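Local coordinates for Pdx2 protein (Plasmodium falciparum, PDB 2ABW), which hydrolyses glutamine to glutamate and ammonia, supplying the ammonia that the partner enzyme Pdx1 uses to make pyridoxal 5'-phosphate, at residues Gly13-His18 and Ile32-Asn37; Ala184-Asn189 and Gln206-Glu211. All coordinates share one frame; numbering follows the deposited sequence.

Contact 1 (Gly13-His18 and Ile32-Asn37)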
ATOM      1  N   GLY A  13      -5.875   0.807  13.817  1.00 31.64           N
ATOM      2  CA  GLY A  13      -7.148   1.568  13.806  1.00 32.03           C
ATOM      3  C   GLY A  13      -7.369   2.365  12.511  1.00 33.41           C
ATOM      4  O   GLY A  13      -6.569   2.316  11.564  1.00 34.72           O
ATOM      5  N   ASP A  14      -8.505   3.031  12.442  1.00 33.38           N
ATOM      6  CA  ASP A  14      -8.884   3.823  11.281  1.00 34.09           C
ATOM      7  C   ASP A  14      -8.870   3.056   9.970  1.00 31.48           C
ATOM      8  O   ASP A  14      -8.607   3.616   8.904  1.00 34.96           O
ATOM      9  CB  ASP A  14      -7.991   5.062  11.197  1.00 35.95           C
ATOM     10  CG  ASP A  14      -8.317   6.090  12.289  1.00 40.36           C
ATOM     11  OD1 ASP A  14      -9.491   6.201  12.764  1.00 47.73           O
ATOM     12  OD2 ASP A  14      -7.375   6.825  12.668  1.00 42.90           O
ATOM     13  N   PHE A  15      -9.207   1.778  10.048  1.00 28.34           N
ATOM     14  CA  PHE A  15      -9.080   0.897   8.908  1.00 25.45           C
ATOM     15  C   PHE A  15     -10.439   0.739   8.229  1.00 22.87           C
ATOM     16  O   PHE A  15     -10.513   0.266   7.080  1.00 21.38           O
ATOM     17  CB  PHE A  15      -8.565  -0.474   9.363  1.00 25.26           C
ATOM     18  CG  PHE A  15      -9.443  -1.120  10.403  1.00 25.42           C
ATOM     19  CD1 PHE A  15     -10.577  -1.851  10.037  1.00 26.20           C
ATOM     20  CD2 PHE A  15      -9.179  -0.904  11.744  1.00 28.67           C
ATOM     21  CE1 PHE A  15     -11.364  -2.379  10.980  1.00 27.89           C
ATOM     22  CE2 PHE A  15      -9.990  -1.423  12.714  1.00 27.41           C
ATOM     23  CZ  PHE A  15     -11.066  -2.178  12.333  1.00 26.56           C
ATOM     24  N   GLU A  16     -11.534   1.049   8.907  1.00 21.76           N
ATOM     25  CA  GLU A  16     -12.860   0.791   8.326  1.00 23.44           C
ATOM     26  C   GLU A  16     -13.088   1.445   6.957  1.00 20.78           C
ATOM     27  O   GLU A  16     -13.668   0.812   6.048  1.00 19.92           O
ATOM     28  CB  GLU A  16     -14.027   1.091   9.280  1.00 25.43           C
ATOM     29  CG  GLU A  16     -13.926   0.170  10.458  1.00 30.75           C
ATOM     30  CD  GLU A  16     -15.145  -0.717  10.715  1.00 34.64           C
ATOM     31  OE1 GLU A  16     -16.270  -0.172  10.874  1.00 46.35           O
ATOM     32  OE2 GLU A  16     -14.960  -1.962  10.909  1.00 41.95           O
ATOM     33  N   PRO A  17     -12.666   2.698   6.775  1.00 18.13           N
ATOM     34  CA  PRO A  17     -12.897   3.285   5.447  1.00 17.97           C
ATOM     35  C   PRO A  17     -12.195   2.536   4.334  1.00 17.07           C
ATOM     36  O   PRO A  17     -12.711   2.544   3.219  1.00 17.32           O
ATOM     37  CB  PRO A  17     -12.338   4.684   5.534  1.00 19.45           C
ATOM     38  CG  PRO A  17     -12.309   4.966   6.979  1.00 20.86           C
ATOM     39  CD  PRO A  17     -12.199   3.724   7.758  1.00 19.93           C
ATOM     40  N   HIS A  18     -11.050   1.921   4.609  1.00 16.06           N
ATOM     41  CA  HIS A  18     -10.414   1.142   3.591  1.00 16.42           C
ATOM     42  C   HIS A  18     -11.213  -0.108   3.223  1.00 16.88           C
ATOM     43  O   HIS A  18     -11.370  -0.462   2.040  1.00 17.60           O
ATOM     44  CB  HIS A  18      -9.016   0.716   4.029  1.00 17.76           C
ATOM     45  CG  HIS A  18      -8.052   1.834   3.994  1.00 15.94           C
ATOM     46  ND1 HIS A  18      -7.319   2.172   2.862  1.00 20.72           N
ATOM     47  CD2 HIS A  18      -7.744   2.721   4.957  1.00 23.42           C
ATOM     48  CE1 HIS A  18      -6.569   3.211   3.180  1.00 21.08           C
ATOM     49  NE2 HIS A  18      -6.823   3.579   4.426  1.00 22.51           N
ATOM     50  N   ILE A  32     -13.770  -9.345   2.461  1.00 17.85           N
ATOM     51  CA  ILE A  32     -12.713  -8.552   3.136  1.00 17.04           C
ATOM     52  C   ILE A  32     -12.658  -8.908   4.569  1.00 17.66           C
ATOM     53  O   ILE A  32     -13.675  -9.081   5.221  1.00 18.47           O
ATOM     54  CB  ILE A  32     -12.978  -7.043   3.001  1.00 17.00           C
ATOM     55  CG1 ILE A  32     -13.184  -6.613   1.542  1.00 18.53           C
ATOM     56  CG2 ILE A  32     -11.884  -6.253   3.648  1.00 18.42           C
ATOM     57  CD1 ILE A  32     -11.943  -6.684   0.652  1.00 22.34           C
ATOM     58  N   ILE A  33     -11.423  -9.069   5.083  1.00 15.40           N
ATOM     59  CA  ILE A  33     -11.270  -9.341   6.514  1.00 17.43           C
ATOM     60  C   ILE A  33     -10.314  -8.425   7.159  1.00 16.94           C
ATOM     61  O   ILE A  33      -9.449  -7.908   6.503  1.00 17.28           O
ATOM     62  CB  ILE A  33     -10.843 -10.826   6.778  1.00 16.39           C
ATOM     63  CG1 ILE A  33      -9.455 -11.141   6.296  1.00 17.96           C
ATOM     64  CG2 ILE A  33     -11.829 -11.805   6.136  1.00 21.02           C
ATOM     65  CD1 ILE A  33      -8.917 -12.480   6.789  1.00 20.62           C
ATOM     66  N   GLN A  34     -10.487  -8.186   8.463  1.00 15.93           N
ATOM     67  CA  GLN A  34      -9.478  -7.500   9.203  1.00 17.36           C
ATOM     68  C   GLN A  34      -8.349  -8.474   9.385  1.00 18.15           C
ATOM     69  O   GLN A  34      -8.558  -9.702   9.559  1.00 19.04           O
ATOM     70  CB  GLN A  34      -9.977  -7.104  10.589  1.00 19.20           C
ATOM     71  CG  GLN A  34     -10.986  -6.018  10.650  1.00 20.85           C
ATOM     72  CD  GLN A  34     -11.332  -5.704  12.125  1.00 24.00           C
ATOM     73  OE1 GLN A  34     -10.445  -5.701  12.991  1.00 26.91           O
ATOM     74  NE2 GLN A  34     -12.594  -5.424  12.387  1.00 24.22           N
ATOM     75  N   VAL A  35      -7.130  -7.960   9.438  1.00 16.97           N
ATOM     76  CA  VAL A  35      -5.959  -8.782   9.785  1.00 15.50           C
ATOM     77  C   VAL A  35      -5.288  -8.200  11.033  1.00 15.72           C
ATOM     78  O   VAL A  35      -4.873  -7.057  11.071  1.00 16.14           O
ATOM     79  CB  VAL A  35      -4.956  -8.842   8.655  1.00 16.66           C
ATOM     80  CG1 VAL A  35      -3.628  -9.446   9.072  1.00 15.40           C
ATOM     81  CG2 VAL A  35      -5.653  -9.520   7.427  1.00 15.48           C
ATOM     82  N   ARG A  36      -5.278  -8.988  12.077  1.00 17.09           N
ATOM     83  CA  ARG A  36      -4.766  -8.570  13.371  1.00 18.49           C
ATOM     84  C   ARG A  36      -3.681  -9.517  13.855  1.00 19.35           C
ATOM     85  O   ARG A  36      -3.042  -9.254  14.852  1.00 19.47           O
ATOM     86  CB  ARG A  36      -5.942  -8.650  14.342  1.00 18.26           C
ATOM     87  CG  ARG A  36      -7.144  -7.850  13.998  1.00 25.34           C
ATOM     88  CD  ARG A  36      -8.352  -8.503  14.679  1.00 29.49           C
ATOM     89  NE  ARG A  36      -8.763  -9.709  13.907  1.00 33.68           N
ATOM     90  CZ  ARG A  36      -9.271 -10.818  14.416  1.00 36.08           C
ATOM     91  NH1 ARG A  36      -9.413 -10.967  15.728  1.00 42.41           N
ATOM     92  NH2 ARG A  36      -9.647 -11.810  13.624  1.00 37.48           N
ATOM     93  N   ASN A  37      -3.495 -10.649  13.159  1.00 17.64           N
ATOM     94  CA  ASN A  37      -2.581 -11.673  13.629  1.00 17.93           C
ATOM     95  C   ASN A  37      -2.235 -12.613  12.494  1.00 16.11           C
ATOM     96  O   ASN A  37      -2.775 -12.480  11.384  1.00 15.70           O
ATOM     97  CB  ASN A  37      -3.204 -12.401  14.807  1.00 17.02           C
ATOM     98  CG  ASN A  37      -4.510 -13.016  14.482  1.00 19.98           C
ATOM     99  OD1 ASN A  37      -4.632 -13.739  13.549  1.00 18.54           O
ATOM    100  ND2 ASN A  37      -5.522 -12.781  15.325  1.00 21.72           N
TER
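The amide of Gln34 lies against the outer end of the Phe15 ring, and this one pairing accounts for nearly all of the contact. The two side chains cross at about a right angle. Phe15 presents CE1 and CZ, with Gln34 CD 3.5 Å from Phe15 CE1, while Gln34 NE2 and Phe15 CZ are 3.6 Å apart. The ring and amide planes are inclined by 45°, an oblique meeting. Phe15 holds CG between its backbone N and carbonyl carbon (chi1 57°), which swings the ring from the loop across to the strand. Gln34 has CG anti to its carbonyl carbon (chi1 -71°), which brings Gln34 CG to 3.7 Å from Phe15 CE1, and the chain extended beyond it carries the amide on past the ring end.

No hydrogen bond joins the segments. The oxygen Gln34 OE1 is instead bonded to Ser10 OG, which helps fix the rotation of the amide beside the ring, and Phe15 also packs on Ser10. Glu16 borders the pair: its OE2 stops 4.4 Å from Gln34 NE2, a loose approach at the margin. The contact is a small one at the surface, tying the loop that leads into helix 16-23 to the strand that follows the helix. It thus joins the parts of a beta-alpha-beta unit, strand 4-9, helix 16-23 and strand 30-35, at the border of the central sheet of this glutamine amidotransferase.

Contact 2 (Ala184-Asn189 and Gln206-Glu211)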
ATOM      1  N   ALA A 184       2.288   6.570  -7.259  1.00 14.62           N
ATOM      2  CA  ALA A 184       2.062   5.132  -7.144  1.00 12.98           C
ATOM      3  C   ALA A 184       3.146   4.426  -7.879  1.00 15.38           C
ATOM      4  O   ALA A 184       3.628   4.813  -8.955  1.00 14.67           O
ATOM      5  CB  ALA A 184       0.749   4.797  -7.714  1.00 13.04           C
ATOM      6  N   VAL A 185       3.630   3.346  -7.247  1.00 15.20           N
ATOM      7  CA  VAL A 185       4.640   2.463  -7.848  1.00 15.17           C
ATOM      8  C   VAL A 185       4.194   1.027  -7.696  1.00 15.91           C
ATOM      9  O   VAL A 185       3.415   0.706  -6.774  1.00 15.72           O
ATOM     10  CB  VAL A 185       6.027   2.622  -7.169  1.00 16.72           C
ATOM     11  CG1 VAL A 185       6.620   4.000  -7.564  1.00 15.26           C
ATOM     12  CG2 VAL A 185       6.025   2.459  -5.666  1.00 16.63           C
ATOM     13  N   GLU A 186       4.719   0.179  -8.553  1.00 15.90           N
ATOM     14  CA  GLU A 186       4.412  -1.243  -8.474  1.00 15.16           C
ATOM     15  C   GLU A 186       5.688  -2.011  -8.747  1.00 16.89           C
ATOM     16  O   GLU A 186       6.427  -1.708  -9.703  1.00 17.56           O
ATOM     17  CB  GLU A 186       3.297  -1.564  -9.493  1.00 15.64           C
ATOM     18  CG  GLU A 186       2.764  -3.022  -9.360  1.00 15.95           C
ATOM     19  CD  GLU A 186       1.467  -3.231 -10.139  1.00 17.73           C
ATOM     20  OE1 GLU A 186       1.156  -2.380 -11.023  1.00 20.34           O
ATOM     21  OE2 GLU A 186       0.823  -4.256  -9.986  1.00 20.27           O
ATOM     22  N   GLN A 187       5.950  -3.048  -7.984  1.00 14.73           N
ATOM     23  CA  GLN A 187       7.177  -3.847  -8.182  1.00 16.02           C
ATOM     24  C   GLN A 187       6.796  -5.286  -7.820  1.00 15.95           C
ATOM     25  O   GLN A 187       6.470  -5.524  -6.668  1.00 16.00           O
ATOM     26  CB  GLN A 187       8.329  -3.416  -7.287  1.00 16.76           C
ATOM     27  CG  GLN A 187       9.621  -4.192  -7.616  1.00 17.64           C
ATOM     28  CD  GLN A 187      10.759  -3.754  -6.820  1.00 17.58           C
ATOM     29  OE1 GLN A 187      10.661  -2.799  -6.011  1.00 19.85           O
ATOM     30  NE2 GLN A 187      11.891  -4.489  -6.981  1.00 20.78           N
ATOM     31  N   ASN A 188       6.814  -6.160  -8.828  1.00 16.08           N
ATOM     32  CA  ASN A 188       6.478  -7.571  -8.585  1.00 15.01           C
ATOM     33  C   ASN A 188       5.090  -7.586  -7.907  1.00 14.89           C
ATOM     34  O   ASN A 188       4.176  -6.907  -8.415  1.00 16.78           O
ATOM     35  CB  ASN A 188       7.533  -8.266  -7.764  1.00 17.69           C
ATOM     36  CG  ASN A 188       8.926  -8.205  -8.349  1.00 20.76           C
ATOM     37  OD1 ASN A 188       9.100  -8.586  -9.475  1.00 24.81           O
ATOM     38  ND2 ASN A 188       9.905  -7.655  -7.581  1.00 26.36           N
ATOM     39  N   ASN A 189       4.952  -8.260  -6.762  1.00 14.71           N
ATOM     40  CA  ASN A 189       3.695  -8.377  -6.062  1.00 14.89           C
ATOM     41  C   ASN A 189       3.253  -7.206  -5.179  1.00 14.76           C
ATOM     42  O   ASN A 189       2.219  -7.268  -4.490  1.00 15.63           O
ATOM     43  CB  ASN A 189       3.708  -9.641  -5.205  1.00 14.03           C
ATOM     44  CG  ASN A 189       4.871  -9.701  -4.260  1.00 16.31           C
ATOM     45  OD1 ASN A 189       6.016  -9.596  -4.684  1.00 17.64           O
ATOM     46  ND2 ASN A 189       4.609  -9.930  -2.927  1.00 15.40           N
ATOM     47  N   GLN A 206      -8.576   0.364  -5.693  1.00 13.08           N
ATOM     48  CA  GLN A 206      -9.130  -0.838  -5.109  1.00 14.68           C
ATOM     49  C   GLN A 206      -9.421  -1.886  -6.181  1.00 12.70           C
ATOM     50  O   GLN A 206      -9.106  -3.098  -6.044  1.00 13.56           O
ATOM     51  CB  GLN A 206     -10.428  -0.546  -4.315  1.00 13.87           C
ATOM     52  CG  GLN A 206     -10.144   0.218  -3.023  1.00 13.75           C
ATOM     53  CD  GLN A 206      -9.986   1.705  -3.169  1.00 15.76           C
ATOM     54  OE1 GLN A 206     -10.215   2.216  -4.242  1.00 16.04           O
ATOM     55  NE2 GLN A 206      -9.653   2.388  -2.060  1.00 16.17           N
ATOM     56  N   GLN A 207     -10.012  -1.474  -7.257  1.00 13.29           N
ATOM     57  CA  GLN A 207     -10.309  -2.364  -8.375  1.00 13.91           C
ATOM     58  C   GLN A 207      -9.041  -2.933  -8.956  1.00 14.47           C
ATOM     59  O   GLN A 207      -8.963  -4.143  -9.230  1.00 14.67           O
ATOM     60  CB  GLN A 207     -11.109  -1.613  -9.401  1.00 16.53           C
ATOM     61  CG  GLN A 207     -11.529  -2.608 -10.506  1.00 16.30           C
ATOM     62  CD  GLN A 207     -12.333  -1.958 -11.629  1.00 18.60           C
ATOM     63  OE1 GLN A 207     -12.612  -0.737 -11.621  1.00 22.93           O
ATOM     64  NE2 GLN A 207     -12.677  -2.748 -12.581  1.00 24.68           N
ATOM     65  N   TYR A 208      -8.034  -2.106  -9.158  1.00 13.91           N
ATOM     66  CA  TYR A 208      -6.741  -2.550  -9.697  1.00 13.35           C
ATOM     67  C   TYR A 208      -6.100  -3.571  -8.774  1.00 14.42           C
ATOM     68  O   TYR A 208      -5.590  -4.621  -9.195  1.00 14.76           O
ATOM     69  CB  TYR A 208      -5.813  -1.379  -9.824  1.00 15.65           C
ATOM     70  CG  TYR A 208      -4.525  -1.701 -10.474  1.00 15.24           C
ATOM     71  CD1 TYR A 208      -4.477  -1.973 -11.848  1.00 15.13           C
ATOM     72  CD2 TYR A 208      -3.364  -1.731  -9.800  1.00 16.94           C
ATOM     73  CE1 TYR A 208      -3.264  -2.257 -12.461  1.00 14.71           C
ATOM     74  CE2 TYR A 208      -2.164  -1.957 -10.418  1.00 16.61           C
ATOM     75  CZ  TYR A 208      -2.112  -2.225 -11.742  1.00 15.34           C
ATOM     76  OH  TYR A 208      -0.921  -2.501 -12.455  1.00 16.97           O
ATOM     77  N   PHE A 209      -6.119  -3.273  -7.490  1.00 12.91           N
ATOM     78  CA  PHE A 209      -5.484  -4.226  -6.518  1.00 13.27           C
ATOM     79  C   PHE A 209      -6.309  -5.521  -6.493  1.00 13.51           C
ATOM     80  O   PHE A 209      -5.720  -6.610  -6.439  1.00 14.30           O
ATOM     81  CB  PHE A 209      -5.368  -3.647  -5.126  1.00 13.33           C
ATOM     82  CG  PHE A 209      -4.617  -4.558  -4.183  1.00 13.03           C
ATOM     83  CD1 PHE A 209      -3.255  -4.816  -4.445  1.00 12.09           C
ATOM     84  CD2 PHE A 209      -5.172  -5.138  -3.068  1.00 13.50           C
ATOM     85  CE1 PHE A 209      -2.564  -5.683  -3.643  1.00 15.87           C
ATOM     86  CE2 PHE A 209      -4.457  -5.987  -2.265  1.00 14.99           C
ATOM     87  CZ  PHE A 209      -3.194  -6.260  -2.570  1.00 16.25           C
ATOM     88  N   TYR A 210      -7.623  -5.464  -6.543  1.00 13.69           N
ATOM     89  CA  TYR A 210      -8.425  -6.690  -6.602  1.00 13.12           C
ATOM     90  C   TYR A 210      -7.979  -7.547  -7.815  1.00 13.53           C
ATOM     91  O   TYR A 210      -7.779  -8.770  -7.682  1.00 15.15           O
ATOM     92  CB  TYR A 210      -9.886  -6.334  -6.719  1.00 14.39           C
ATOM     93  CG  TYR A 210     -10.698  -7.546  -6.991  1.00 12.92           C
ATOM     94  CD1 TYR A 210     -11.064  -8.431  -6.009  1.00 14.70           C
ATOM     95  CD2 TYR A 210     -11.057  -7.907  -8.283  1.00 14.22           C
ATOM     96  CE1 TYR A 210     -11.784  -9.585  -6.299  1.00 13.83           C
ATOM     97  CE2 TYR A 210     -11.770  -9.049  -8.582  1.00 13.93           C
ATOM     98  CZ  TYR A 210     -12.097  -9.937  -7.598  1.00 14.88           C
ATOM     99  OH  TYR A 210     -12.819 -11.132  -7.800  1.00 14.99           O
ATOM    100  N   GLU A 211      -7.885  -6.956  -8.991  1.00 13.27           N
ATOM    101  CA  GLU A 211      -7.502  -7.691 -10.177  1.00 14.98           C
ATOM    102  C   GLU A 211      -6.097  -8.281 -10.003  1.00 16.17           C
ATOM    103  O   GLU A 211      -5.883  -9.424 -10.431  1.00 16.43           O
ATOM    104  CB  GLU A 211      -7.587  -6.768 -11.366  1.00 15.11           C
ATOM    105  CG  GLU A 211      -8.977  -6.483 -11.803  1.00 16.91           C
ATOM    106  CD  GLU A 211      -9.694  -7.653 -12.428  1.00 22.59           C
ATOM    107  OE1 GLU A 211      -9.035  -8.540 -12.983  1.00 24.09           O
ATOM    108  OE2 GLU A 211     -10.924  -7.715 -12.422  1.00 24.07           O
TER
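Glu186 reaches from strand 180-187 to Tyr208 on helix 204-219, an example of strand-to-helix packing in which the C-terminal helix is fastened to the mixed central sheet of the glutaminase fold. Before it on the strand, Ala184 packs on Leu169 of the adjoining strand 167-174, the same residue that Tyr208 touches from the helix. Glu186 then carries the contact. With CG trans to the backbone N (chi1 -173°) and the chain extended beyond it, its carboxylate meets the phenol from the opposite direction. The plane of the carboxylate stands 74° from that of the ring. The other carboxylate oxygen, Glu186 OE2, forms a salt bridge with Lys212 NZ, so the two oxygens grip two side chains of one helix, and the lysine's charge probably helps stabilise the negative carboxylate.

Further along, Asn188 offers its carbonyl oxygen to the same Lys212 NZ, giving the turn just past the strand a hold on the same helix. Asn189 turns its amide to other partners, with ND2 bonded to the backbone oxygens of Ile76 and Lys81. Across the contact itself there is a single short hydrogen bond: Tyr208 OH donates to the syn lone pair of Glu186 OE1 at 2.5 Å, with the acceptor lying in the ring plane at its edge.

Both contacts reach the same nine-stranded sheet, contact 1 at strand 30-35, one of its two edges, and contact 2 at the inner strand 180-187. Their centres are 18 Å apart, and although their nearest atoms come within about 5 Å they do not touch. Phe22 of helix 16-23 connects their segments, touching Ile32 of strand 30-35 and Phe209 of helix 204-219. Contact 1 is nearer to catalysis: the side chain of Phe15 is about 9 Å from that of Glu198, which belongs with Cys87 and His196 to the probable catalytic triad, and His18 touches Glu198. Contact 2, a polar strand-to-helix tie, lies away from these sites.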